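Local coordinates for protein AgaA (Rhizobium radiobacter, PDB 6HLX) that binds the opine agropinic acid as the periplasmic substrate-binding protein of an ABC transporter, serving import of this compound into the bacterium, at residues Y392-D397 against Q412-L417; T231-N236 against E453-V458; G159-A164 against I172-F177; R325-S330 against D373-G378. One frame throughout, in Å; residues are numbered along the deposited sequence.

Contact 1 (Y392-D397 against Q412-L417); sequences YYYGGD and QINDLL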
# COMPACT_ATOMS: atom_id res chain seq x y z
N TYR A 392 2.79 -10.06 3.52
CA TYR A 392 3.90 -10.42 2.63
C TYR A 392 4.26 -11.91 2.64
O TYR A 392 4.63 -12.45 1.61
CB TYR A 392 5.16 -9.60 3.01
CG TYR A 392 5.08 -8.18 2.50
CD1 TYR A 392 4.27 -7.23 3.12
CD2 TYR A 392 5.81 -7.79 1.38
CE1 TYR A 392 4.14 -5.94 2.60
CE2 TYR A 392 5.69 -6.50 0.85
CZ TYR A 392 4.86 -5.58 1.47
OH TYR A 392 4.71 -4.34 0.91
N TYR A 393 4.24 -12.54 3.84
CA TYR A 393 4.80 -13.89 4.04
C TYR A 393 3.86 -15.04 4.30
O TYR A 393 4.26 -16.19 4.10
CB TYR A 393 5.80 -13.83 5.22
CG TYR A 393 7.08 -13.11 4.87
CD1 TYR A 393 7.18 -11.72 4.97
CD2 TYR A 393 8.20 -13.81 4.43
CE1 TYR A 393 8.34 -11.05 4.61
CE2 TYR A 393 9.39 -13.15 4.10
CZ TYR A 393 9.44 -11.77 4.17
OH TYR A 393 10.60 -11.10 3.84
N TYR A 394 2.66 -14.78 4.85
CA TYR A 394 1.77 -15.87 5.25
C TYR A 394 1.26 -16.67 4.05
O TYR A 394 1.15 -16.13 2.95
CB TYR A 394 0.56 -15.29 6.01
CG TYR A 394 -0.12 -16.30 6.91
CD1 TYR A 394 0.43 -16.63 8.15
CD2 TYR A 394 -1.28 -16.95 6.51
CE1 TYR A 394 -0.18 -17.57 8.97
CE2 TYR A 394 -1.89 -17.91 7.33
CZ TYR A 394 -1.35 -18.18 8.58
OH TYR A 394 -1.95 -19.10 9.41
N GLY A 395 0.90 -17.92 4.29
CA GLY A 395 0.22 -18.74 3.30
C GLY A 395 -1.26 -18.39 3.37
O GLY A 395 -1.67 -17.29 2.98
N GLY A 396 -2.06 -19.29 3.95
CA GLY A 396 -3.50 -19.05 4.10
C GLY A 396 -4.32 -19.39 2.87
O GLY A 396 -3.83 -20.05 1.94
N ASP A 397 -5.59 -18.95 2.85
CA ASP A 397 -6.49 -19.28 1.74
C ASP A 397 -6.22 -18.50 0.48
O ASP A 397 -6.42 -19.02 -0.62
CB ASP A 397 -7.97 -19.11 2.14
CG ASP A 397 -8.92 -19.78 1.17
OD1 ASP A 397 -9.05 -21.03 1.23
OD2 ASP A 397 -9.52 -19.07 0.32
N GLN A 412 6.60 -23.25 9.10
CA GLN A 412 7.31 -22.61 10.22
C GLN A 412 7.04 -21.11 10.26
O GLN A 412 6.78 -20.56 11.34
CB GLN A 412 8.82 -22.88 10.16
CG GLN A 412 9.19 -24.30 10.56
CD GLN A 412 10.68 -24.51 10.43
OE1 GLN A 412 11.50 -23.68 10.86
NE2 GLN A 412 11.07 -25.60 9.79
N ILE A 413 7.05 -20.46 9.09
CA ILE A 413 6.75 -19.02 8.99
C ILE A 413 5.31 -18.76 9.44
O ILE A 413 5.08 -17.85 10.22
CB ILE A 413 7.05 -18.48 7.56
CG1 ILE A 413 8.57 -18.23 7.40
CG2 ILE A 413 6.27 -17.17 7.27
CD1 ILE A 413 9.04 -17.84 6.00
N ASN A 414 4.34 -19.58 8.96
CA ASN A 414 2.92 -19.40 9.33
C ASN A 414 2.74 -19.47 10.84
O ASN A 414 2.05 -18.63 11.42
CB ASN A 414 2.03 -20.44 8.66
CG ASN A 414 1.94 -20.33 7.15
OD1 ASN A 414 1.54 -21.30 6.48
ND2 ASN A 414 2.30 -19.19 6.60
N ASP A 415 3.36 -20.49 11.47
CA ASP A 415 3.25 -20.72 12.91
C ASP A 415 3.81 -19.55 13.70
O ASP A 415 3.17 -19.11 14.65
CB ASP A 415 3.94 -22.04 13.29
CG ASP A 415 3.18 -23.26 12.79
OD1 ASP A 415 1.99 -23.11 12.44
OD2 ASP A 415 3.77 -24.36 12.80
N LEU A 416 4.96 -19.01 13.27
CA LEU A 416 5.58 -17.87 13.93
C LEU A 416 4.71 -16.62 13.76
O LEU A 416 4.49 -15.90 14.74
CB LEU A 416 7.00 -17.61 13.40
CG LEU A 416 8.07 -18.60 13.88
CD1 LEU A 416 9.31 -18.49 13.01
CD2 LEU A 416 8.41 -18.40 15.38
N LEU A 417 4.21 -16.37 12.54
CA LEU A 417 3.34 -15.18 12.38
C LEU A 417 2.05 -15.30 13.18
O LEU A 417 1.58 -14.32 13.76
CB LEU A 417 3.04 -14.92 10.89
CG LEU A 417 4.28 -14.55 10.04
CD1 LEU A 417 3.97 -14.66 8.55
CD2 LEU A 417 4.84 -13.15 10.41
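With its CG anti to the backbone N (chi1 -157°), Y394 brings its ring alongside N414, whose own CG lies anti to the carbonyl carbon (chi1 -66°) and reaches out from helix 411-422. The arrangement is a helix end and its exit loop packed against a second helix: helix 388-393 finishes at Y393, and Y394 is the first residue to abandon helical backbone angles.

The Y394 and N414 side chains cross at about a right angle, with the amide over one face of the ring near its rim and the two planes 38° apart. Y394 CE1 lies over the start of the N414 side chain, 3.6 Å from N414 CB. That same CE1 of Y394 is 3.5 Å from the main-chain N414 O. L417 comes instead to the ring's edge, near its plane, and the phenol OH runs on to a hydrogen bond with D418.

One residue earlier, it is mainly the root of the side chain that touches. Y393 CB meets two methyls of the helix, at 3.9 Å from I413 CG2 and 3.9 Å from L417 CD1, which come from successive turns. The Y393 ring then leads away to F436, which it meets edge-to-face, and its OH bonds to that of Y448. L417 CD1 thus serves both tyrosines, lying 4.1 Å from Y394 CD1 and 3.9 Å from the backbone Y394 N.

Contact 2 (T231-N236 against E453-V458); sequences TQLLRN and EQNYAV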
# COMPACT_ATOMS: atom_id res chain seq x y z
N THR A 231 7.46 26.51 -4.59
CA THR A 231 7.08 25.12 -4.33
C THR A 231 7.75 24.67 -3.05
O THR A 231 8.76 25.25 -2.64
CB THR A 231 7.47 24.20 -5.51
OG1 THR A 231 8.88 24.34 -5.76
CG2 THR A 231 6.68 24.51 -6.80
N GLN A 232 7.22 23.61 -2.44
CA GLN A 232 7.75 23.00 -1.22
C GLN A 232 7.70 21.49 -1.41
O GLN A 232 6.70 20.97 -1.90
CB GLN A 232 6.86 23.41 -0.03
CG GLN A 232 7.18 22.69 1.31
CD GLN A 232 6.25 23.02 2.47
OE1 GLN A 232 5.15 23.58 2.31
NE2 GLN A 232 6.67 22.69 3.69
N LEU A 233 8.76 20.80 -1.01
CA LEU A 233 8.81 19.35 -1.07
C LEU A 233 8.44 18.80 0.32
O LEU A 233 8.95 19.30 1.33
CB LEU A 233 10.23 18.94 -1.46
CG LEU A 233 10.42 17.49 -1.82
CD1 LEU A 233 9.83 17.18 -3.20
CD2 LEU A 233 11.89 17.14 -1.80
N LEU A 234 7.56 17.78 0.39
CA LEU A 234 7.14 17.12 1.64
C LEU A 234 7.76 15.73 1.59
O LEU A 234 7.37 14.91 0.76
CB LEU A 234 5.62 17.03 1.75
CG LEU A 234 4.84 18.37 1.64
CD1 LEU A 234 3.35 18.12 1.74
CD2 LEU A 234 5.27 19.37 2.71
N ARG A 235 8.78 15.49 2.44
CA ARG A 235 9.59 14.26 2.41
C ARG A 235 9.08 13.07 3.23
O ARG A 235 8.35 13.21 4.22
CB ARG A 235 11.04 14.57 2.82
CG ARG A 235 11.78 15.47 1.82
CD ARG A 235 13.22 15.01 1.54
NE ARG A 235 14.04 16.09 0.97
CZ ARG A 235 14.78 15.99 -0.14
NH1 ARG A 235 14.81 14.86 -0.83
NH2 ARG A 235 15.47 17.04 -0.58
N ASN A 236 9.52 11.87 2.80
CA ASN A 236 9.24 10.60 3.45
C ASN A 236 10.25 9.62 2.88
O ASN A 236 10.67 9.79 1.73
CB ASN A 236 7.79 10.12 3.15
CG ASN A 236 7.46 8.69 3.56
OD1 ASN A 236 7.71 7.73 2.82
ND2 ASN A 236 6.85 8.50 4.72
N GLU A 453 12.93 7.32 -1.29
CA GLU A 453 12.20 8.52 -0.86
C GLU A 453 10.83 8.49 -1.56
O GLU A 453 10.73 8.04 -2.72
CB GLU A 453 12.93 9.79 -1.29
CG GLU A 453 14.24 9.99 -0.55
CD GLU A 453 14.84 11.37 -0.73
OE1 GLU A 453 15.95 11.61 -0.21
OE2 GLU A 453 14.19 12.22 -1.39
N GLN A 454 9.80 8.98 -0.89
CA GLN A 454 8.44 9.05 -1.43
C GLN A 454 7.99 10.46 -1.10
O GLN A 454 7.71 10.77 0.06
CB GLN A 454 7.54 7.99 -0.79
CG GLN A 454 6.10 8.01 -1.34
CD GLN A 454 6.00 7.55 -2.79
OE1 GLN A 454 6.88 6.87 -3.30
NE2 GLN A 454 4.92 7.92 -3.46
N ASN A 455 8.02 11.34 -2.10
CA ASN A 455 7.79 12.75 -1.84
C ASN A 455 6.56 13.29 -2.54
O ASN A 455 6.19 12.81 -3.62
CB ASN A 455 9.02 13.55 -2.31
CG ASN A 455 10.31 13.09 -1.64
OD1 ASN A 455 10.33 12.76 -0.46
ND2 ASN A 455 11.40 13.02 -2.37
N TYR A 456 5.93 14.29 -1.90
CA TYR A 456 4.85 15.11 -2.47
C TYR A 456 5.46 16.49 -2.69
O TYR A 456 6.49 16.84 -2.10
CB TYR A 456 3.68 15.29 -1.49
CG TYR A 456 2.81 14.06 -1.37
CD1 TYR A 456 3.15 13.02 -0.52
CD2 TYR A 456 1.67 13.91 -2.16
CE1 TYR A 456 2.36 11.88 -0.41
CE2 TYR A 456 0.88 12.77 -2.08
CZ TYR A 456 1.23 11.75 -1.20
OH TYR A 456 0.51 10.59 -1.12
N ALA A 457 4.78 17.30 -3.50
CA ALA A 457 5.19 18.68 -3.65
C ALA A 457 3.94 19.53 -3.66
O ALA A 457 2.90 19.09 -4.16
CB ALA A 457 5.98 18.89 -4.92
N VAL A 458 4.02 20.70 -3.01
CA VAL A 458 2.87 21.61 -2.93
C VAL A 458 3.28 22.99 -3.40
O VAL A 458 4.47 23.36 -3.34
CB VAL A 458 2.22 21.65 -1.51
CG1 VAL A 458 1.90 20.24 -0.99
CG2 VAL A 458 3.10 22.40 -0.50
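Backbone hydrogen bonds carry most of this antiparallel pairing of strand 231-234 with strand 456-459. Q232 with V458 and L234 with Y456 are hydrogen-bonded pairs, and L233 with A457 is the non-hydrogen-bonded pair between them. The straightest bond runs from L234 N to Y456 O (2.9 Å, 177°), although the N-H sits above the carbonyl plane. Past the strand, Q454 N reaches N236 O at 2.9 Å.

The charged interaction lies at R235, whose chain bends at chi2 to bring NH1 2.8 Å from E453 OE2. This salt bridge meets the guanidinium at its edge with the carboxylate plane turned 90°, and its hydrogen bond is weak. The same E453 OE2 takes N455 ND2 on its anti lone pair at 3.1 Å, while L233 CD2 lies over the centre of one guanidinium face.

Apolar packing occupies the face of L234, Y456 and V458: L234 CD1 crosses to V458 CG1 at 3.7 Å.

Both segments belong to connections between the two mixed sheets (231-234 to 240-245, 446-451 to 456-459), consistent with the hinge of periplasmic binding proteins, and Q454 nears the agropinic acid. Paired main-chain bonds set the register; the bent salt bridge adds less directional attraction.

Contact 3 (G159-A164 against I172-F177); sequences GPFKFA and ITVKKF. With SO4 (sulfate ion), chain V.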
# COMPACT_ATOMS: atom_id res chain seq x y z
N GLY A 159 -17.01 9.76 4.05
CA GLY A 159 -15.84 10.63 4.18
C GLY A 159 -16.13 12.12 4.05
O GLY A 159 -17.26 12.51 3.81
N PRO A 160 -15.07 12.97 4.21
CA PRO A 160 -15.28 14.43 4.23
C PRO A 160 -15.70 15.04 2.89
O PRO A 160 -16.19 16.16 2.88
CB PRO A 160 -13.91 14.98 4.68
CG PRO A 160 -12.93 13.90 4.32
CD PRO A 160 -13.68 12.61 4.55
N PHE A 161 -15.46 14.31 1.78
CA PHE A 161 -15.86 14.77 0.44
C PHE A 161 -16.78 13.76 -0.23
O PHE A 161 -16.63 12.55 -0.01
CB PHE A 161 -14.63 15.03 -0.45
CG PHE A 161 -13.70 16.14 0.03
CD1 PHE A 161 -13.92 17.46 -0.37
CD2 PHE A 161 -12.60 15.84 0.82
CE1 PHE A 161 -13.05 18.48 0.06
CE2 PHE A 161 -11.74 16.87 1.26
CZ PHE A 161 -11.98 18.18 0.87
N LYS A 162 -17.71 14.26 -1.05
CA LYS A 162 -18.68 13.45 -1.79
C LYS A 162 -18.18 13.35 -3.21
O LYS A 162 -17.65 14.32 -3.75
CB LYS A 162 -20.06 14.16 -1.86
CG LYS A 162 -20.68 14.58 -0.54
CD LYS A 162 -22.09 15.14 -0.74
CE LYS A 162 -22.12 16.57 -1.26
NZ LYS A 162 -23.51 17.09 -1.25
N PHE A 163 -18.40 12.20 -3.85
CA PHE A 163 -18.04 12.03 -5.26
C PHE A 163 -18.92 12.97 -6.10
O PHE A 163 -20.15 13.02 -5.91
CB PHE A 163 -18.28 10.58 -5.67
CG PHE A 163 -18.02 10.28 -7.13
CD1 PHE A 163 -16.75 9.94 -7.57
CD2 PHE A 163 -19.07 10.28 -8.06
CE1 PHE A 163 -16.52 9.60 -8.92
CE2 PHE A 163 -18.84 9.97 -9.41
CZ PHE A 163 -17.56 9.63 -9.83
N ALA A 164 -18.30 13.74 -7.01
CA ALA A 164 -19.10 14.64 -7.84
C ALA A 164 -19.09 14.26 -9.32
O ALA A 164 -20.11 14.43 -9.99
CB ALA A 164 -18.68 16.09 -7.63
N ILE A 172 -11.15 13.27 -11.47
CA ILE A 172 -12.26 12.95 -10.56
C ILE A 172 -12.44 14.21 -9.71
O ILE A 172 -11.46 14.73 -9.17
CB ILE A 172 -11.98 11.73 -9.66
CG1 ILE A 172 -12.01 10.42 -10.50
CG2 ILE A 172 -12.96 11.67 -8.46
CD1 ILE A 172 -11.28 9.23 -9.85
N THR A 173 -13.68 14.72 -9.61
CA THR A 173 -13.98 15.89 -8.77
C THR A 173 -14.77 15.43 -7.55
O THR A 173 -15.68 14.61 -7.66
CB THR A 173 -14.69 17.00 -9.56
OG1 THR A 173 -13.96 17.31 -10.75
CG2 THR A 173 -14.91 18.27 -8.73
N VAL A 174 -14.41 15.96 -6.37
CA VAL A 174 -15.10 15.67 -5.12
C VAL A 174 -15.47 17.01 -4.50
O VAL A 174 -14.76 18.00 -4.71
CB VAL A 174 -14.30 14.75 -4.17
CG1 VAL A 174 -13.92 13.43 -4.86
CG2 VAL A 174 -13.07 15.47 -3.62
N LYS A 175 -16.57 17.05 -3.72
CA LYS A 175 -17.08 18.29 -3.13
C LYS A 175 -17.27 18.10 -1.64
O LYS A 175 -17.62 17.01 -1.20
CB LYS A 175 -18.45 18.65 -3.72
CG LYS A 175 -18.44 19.06 -5.18
CD LYS A 175 -19.85 19.43 -5.67
CE LYS A 175 -19.86 19.73 -7.15
NZ LYS A 175 -20.08 21.17 -7.41
N LYS A 176 -17.09 19.17 -0.86
CA LYS A 176 -17.25 19.11 0.59
C LYS A 176 -18.59 18.50 0.99
O LYS A 176 -19.64 18.90 0.48
CB LYS A 176 -17.13 20.54 1.16
CG LYS A 176 -17.44 20.66 2.66
CD LYS A 176 -17.03 22.03 3.18
CE LYS A 176 -17.31 22.15 4.66
NZ LYS A 176 -16.60 23.31 5.26
N PHE A 177 -18.54 17.54 1.92
CA PHE A 177 -19.74 16.91 2.49
C PHE A 177 -20.08 17.71 3.76
O PHE A 177 -19.41 17.57 4.79
CB PHE A 177 -19.45 15.44 2.83
CG PHE A 177 -20.57 14.70 3.53
CD1 PHE A 177 -21.89 14.83 3.10
CD2 PHE A 177 -20.30 13.80 4.55
CE1 PHE A 177 -22.92 14.10 3.71
CE2 PHE A 177 -21.33 13.07 5.16
CZ PHE A 177 -22.63 13.23 4.74
S SO4 V . -24.28 17.71 2.07
O1 SO4 V . -23.01 18.32 1.57
O2 SO4 V . -25.42 18.67 1.82
O3 SO4 V . -24.23 17.47 3.53
O4 SO4 V . -24.55 16.46 1.33
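K175 O is gripped twice: K162 N gives it a nearly straight hydrogen bond in the carbonyl plane (2.8 Å, 172°), and F161 CA brings a CA-H...O contact at 3.3 Å. The return bond runs from K175 N to K162 O, making K162 and K175 the hydrogen-bonded pair of a beta hairpin formed by strands 161-167 and 171-176. A164 N to T173 O (2.8 Å) and F177 N to P160 O (2.9 Å) extend the pairing both ways.

On one face the packing is apolar. F161 CB meets V174 CG2 at 3.6 Å, the two side chains crossing at about a right angle, and V191 of strand 190-195 lies against both residues. F163 CE1 approaches the I172 CG2 branch in the same crossed manner.

K162 and K175 share the other face. The K162 chain bends at chi3 (-78°) after its CG passes F177 CB at 3.7 Å, and its NZ ends 2.9 Å from O4 of a sulfate, with a second, weak bond to O1. That sulfate, probably from the crystallisation liquor, also takes D178 N and sets O4 at the F177 ring edge. The K175 methylenes instead run along A164 CB, and NZ bonds to E190.

In the crystal the sulfate would partly offset the charge of K162, while E190, part of the protein, would do so for K175, on the hairpin at one edge of the mixed sheet.

Contact 4 (R325-S330 against D373-G378); sequences RLLATS and DFTVMG. With G9Z (agropinic acid), chain E; EDO (1,2-ethanediol), chain B.
L327 O accepts two hydrogen bonds: T375 OG1 reaches it at 2.8 Å from above the carbonyl plane, while V376 N comes nearly along the C=O axis at 3.0 Å. T375 OG1 is placed for this by lying anti to its backbone N, and it has a second partner in R363. The straightest bond is L327 N to F374 O (2.9 Å, 177°). These belong to a parallel pairing of strands 322-327 and 374-379.

Where strand 374-379 begins, D373 uses both oxygens: the anti lone pair of OD2 takes R325 N at 3.0 Å, and OD1 receives a hydroxyl of 1,2-ethanediol, probably from the crystallisation liquor. A water joins R325 O to D373 N. The R325 guanidinium turns away to a salt bridge with D356.

F374 CG takes the crowded position between the backbone N and the carbonyl carbon (chi1 69°), which turns one face of its ring to L326. L326 CD1 sits over the ring centre in a CH-pi contact, 3.7 Å from the centroid and 6° off the normal, while R325 O lies at the ring edge. Farther on, V376 CG2 meets A328 CB at 3.8 Å.

Strand 374-379 ends in the ligand pocket, where G378 O accepts a 2.7 Å bond from OAP of agropinic acid. Strand 240-245 flanks it, strand 351-356 flanks 322-327, and helix 333-347 packs on A328 and V376.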
# COMPACT_ATOMS: atom_id res chain seq x y z
N ARG A 325 10.73 -13.83 -17.50
CA ARG A 325 10.16 -12.53 -17.80
C ARG A 325 9.95 -11.77 -16.50
O ARG A 325 9.44 -12.34 -15.54
CB ARG A 325 8.82 -12.67 -18.54
CG ARG A 325 8.92 -13.43 -19.87
CD ARG A 325 7.73 -13.14 -20.77
NE ARG A 325 7.78 -11.78 -21.31
CZ ARG A 325 8.35 -11.45 -22.47
NH1 ARG A 325 8.93 -12.38 -23.23
NH2 ARG A 325 8.34 -10.19 -22.88
N LEU A 326 10.32 -10.48 -16.49
CA LEU A 326 10.12 -9.60 -15.32
C LEU A 326 9.03 -8.59 -15.63
O LEU A 326 9.14 -7.81 -16.59
CB LEU A 326 11.42 -8.86 -14.98
CG LEU A 326 11.41 -7.79 -13.86
CD1 LEU A 326 11.01 -8.40 -12.51
CD2 LEU A 326 12.79 -7.16 -13.73
N LEU A 327 8.00 -8.59 -14.78
CA LEU A 327 6.90 -7.63 -14.91
C LEU A 327 7.19 -6.37 -14.12
O LEU A 327 7.45 -6.42 -12.91
CB LEU A 327 5.57 -8.26 -14.42
CG LEU A 327 4.35 -7.33 -14.37
CD1 LEU A 327 3.95 -6.82 -15.78
CD2 LEU A 327 3.18 -8.01 -13.66
N ALA A 328 7.07 -5.22 -14.78
CA ALA A 328 7.16 -3.94 -14.08
C ALA A 328 6.21 -2.99 -14.82
O ALA A 328 5.13 -3.44 -15.23
CB ALA A 328 8.61 -3.43 -14.06
N THR A 329 6.55 -1.71 -14.96
CA THR A 329 5.69 -0.74 -15.67
C THR A 329 6.56 0.33 -16.29
O THR A 329 7.62 0.64 -15.75
CB THR A 329 4.64 -0.12 -14.70
OG1 THR A 329 3.74 0.76 -15.41
CG2 THR A 329 5.28 0.65 -13.51
N SER A 330 6.07 0.94 -17.38
CA SER A 330 6.76 2.09 -17.95
C SER A 330 6.11 3.40 -17.39
O SER A 330 6.58 4.48 -17.69
CB SER A 330 6.62 2.07 -19.46
OG SER A 330 5.24 1.89 -19.71
N ASP A 373 6.16 -14.17 -13.80
CA ASP A 373 7.22 -15.07 -13.29
C ASP A 373 7.77 -14.37 -12.02
O ASP A 373 7.83 -14.97 -10.95
CB ASP A 373 8.33 -15.23 -14.33
CG ASP A 373 7.91 -15.91 -15.63
OD1 ASP A 373 6.89 -16.63 -15.61
OD2 ASP A 373 8.59 -15.71 -16.66
N PHE A 374 8.14 -13.09 -12.15
CA PHE A 374 8.51 -12.22 -11.02
C PHE A 374 8.21 -10.79 -11.35
O PHE A 374 8.00 -10.47 -12.52
CB PHE A 374 9.94 -12.44 -10.48
CG PHE A 374 11.16 -12.05 -11.28
CD1 PHE A 374 11.20 -12.21 -12.67
CD2 PHE A 374 12.35 -11.68 -10.64
CE1 PHE A 374 12.37 -11.97 -13.40
CE2 PHE A 374 13.52 -11.43 -11.37
CZ PHE A 374 13.52 -11.58 -12.74
N THR A 375 8.06 -9.95 -10.31
CA THR A 375 7.67 -8.55 -10.54
C THR A 375 8.43 -7.61 -9.64
O THR A 375 8.79 -8.00 -8.52
CB THR A 375 6.13 -8.35 -10.39
OG1 THR A 375 5.76 -7.00 -10.75
CG2 THR A 375 5.60 -8.62 -8.96
N VAL A 376 8.75 -6.42 -10.17
CA VAL A 376 9.36 -5.35 -9.38
C VAL A 376 8.33 -4.98 -8.29
O VAL A 376 7.15 -4.72 -8.58
CB VAL A 376 9.75 -4.14 -10.25
CG1 VAL A 376 10.14 -2.93 -9.40
CG2 VAL A 376 10.89 -4.52 -11.21
N MET A 377 8.79 -4.92 -7.04
CA MET A 377 7.94 -4.60 -5.90
C MET A 377 8.36 -3.23 -5.39
O MET A 377 9.51 -3.06 -5.00
CB MET A 377 8.18 -5.68 -4.79
CG MET A 377 7.55 -5.34 -3.42
SD MET A 377 7.79 -6.66 -2.20
CE MET A 377 9.63 -6.62 -1.95
N GLY A 378 7.44 -2.28 -5.41
CA GLY A 378 7.60 -0.93 -4.86
C GLY A 378 6.51 -0.84 -3.82
O GLY A 378 5.34 -0.72 -4.18
OAM G9Z E . 0.48 2.36 -6.86
CAB G9Z E . 1.68 2.31 -7.19
CAC G9Z E . 2.18 2.92 -8.35
CB G9Z E . 3.71 2.63 -8.37
CA G9Z E . 3.94 1.65 -7.23
C G9Z E . 5.00 2.10 -6.37
O G9Z E . 4.73 2.93 -5.46
N G9Z E . 2.60 1.56 -6.56
CAG G9Z E . 2.35 0.81 -5.26
CAH G9Z E . 2.20 -0.69 -5.54
OAP G9Z E . 3.45 -1.14 -6.05
CAI G9Z E . 1.83 -1.48 -4.28
OAQ G9Z E . 0.82 -0.76 -3.54
CAJ G9Z E . 1.23 -2.88 -4.64
OAR G9Z E . 0.90 -3.59 -3.43
CAK G9Z E . 2.09 -3.78 -5.56
OAT G9Z E . 1.29 -4.89 -6.03
CAL G9Z E . 3.39 -4.26 -4.90
OAS G9Z E . 4.20 -4.97 -5.86
OXT G9Z E . 6.16 1.67 -6.60
C1 EDO B . 3.82 -20.05 -13.74
O1 EDO B . 4.75 -20.82 -14.48
C2 EDO B . 4.54 -18.79 -13.19
O2 EDO B . 4.93 -17.94 -14.25
O HOH W 1 6.78 -11.94 -15.40

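Contacts 1 and 4 are buried, whereas contacts 2 and 3 are partly exposed. Contacts 2 and 3 share one mixed sheet, joining the pairs at its two outer ends with centres about 24 Å apart, and both add lysine or arginine charges to antiparallel backbone bonding. Contact 4 lies in a second sheet, pairs its strands in parallel and leads to the ligand. Contact 1 has no strand and rests on tyrosine and aliphatic packing; it touches contact 4 through Y392 CE2 and M377 SD, 3.7 Å apart, helix 388-393 following strand 374-379 in the chain. Both are nested in the chain loop that contact 2 closes.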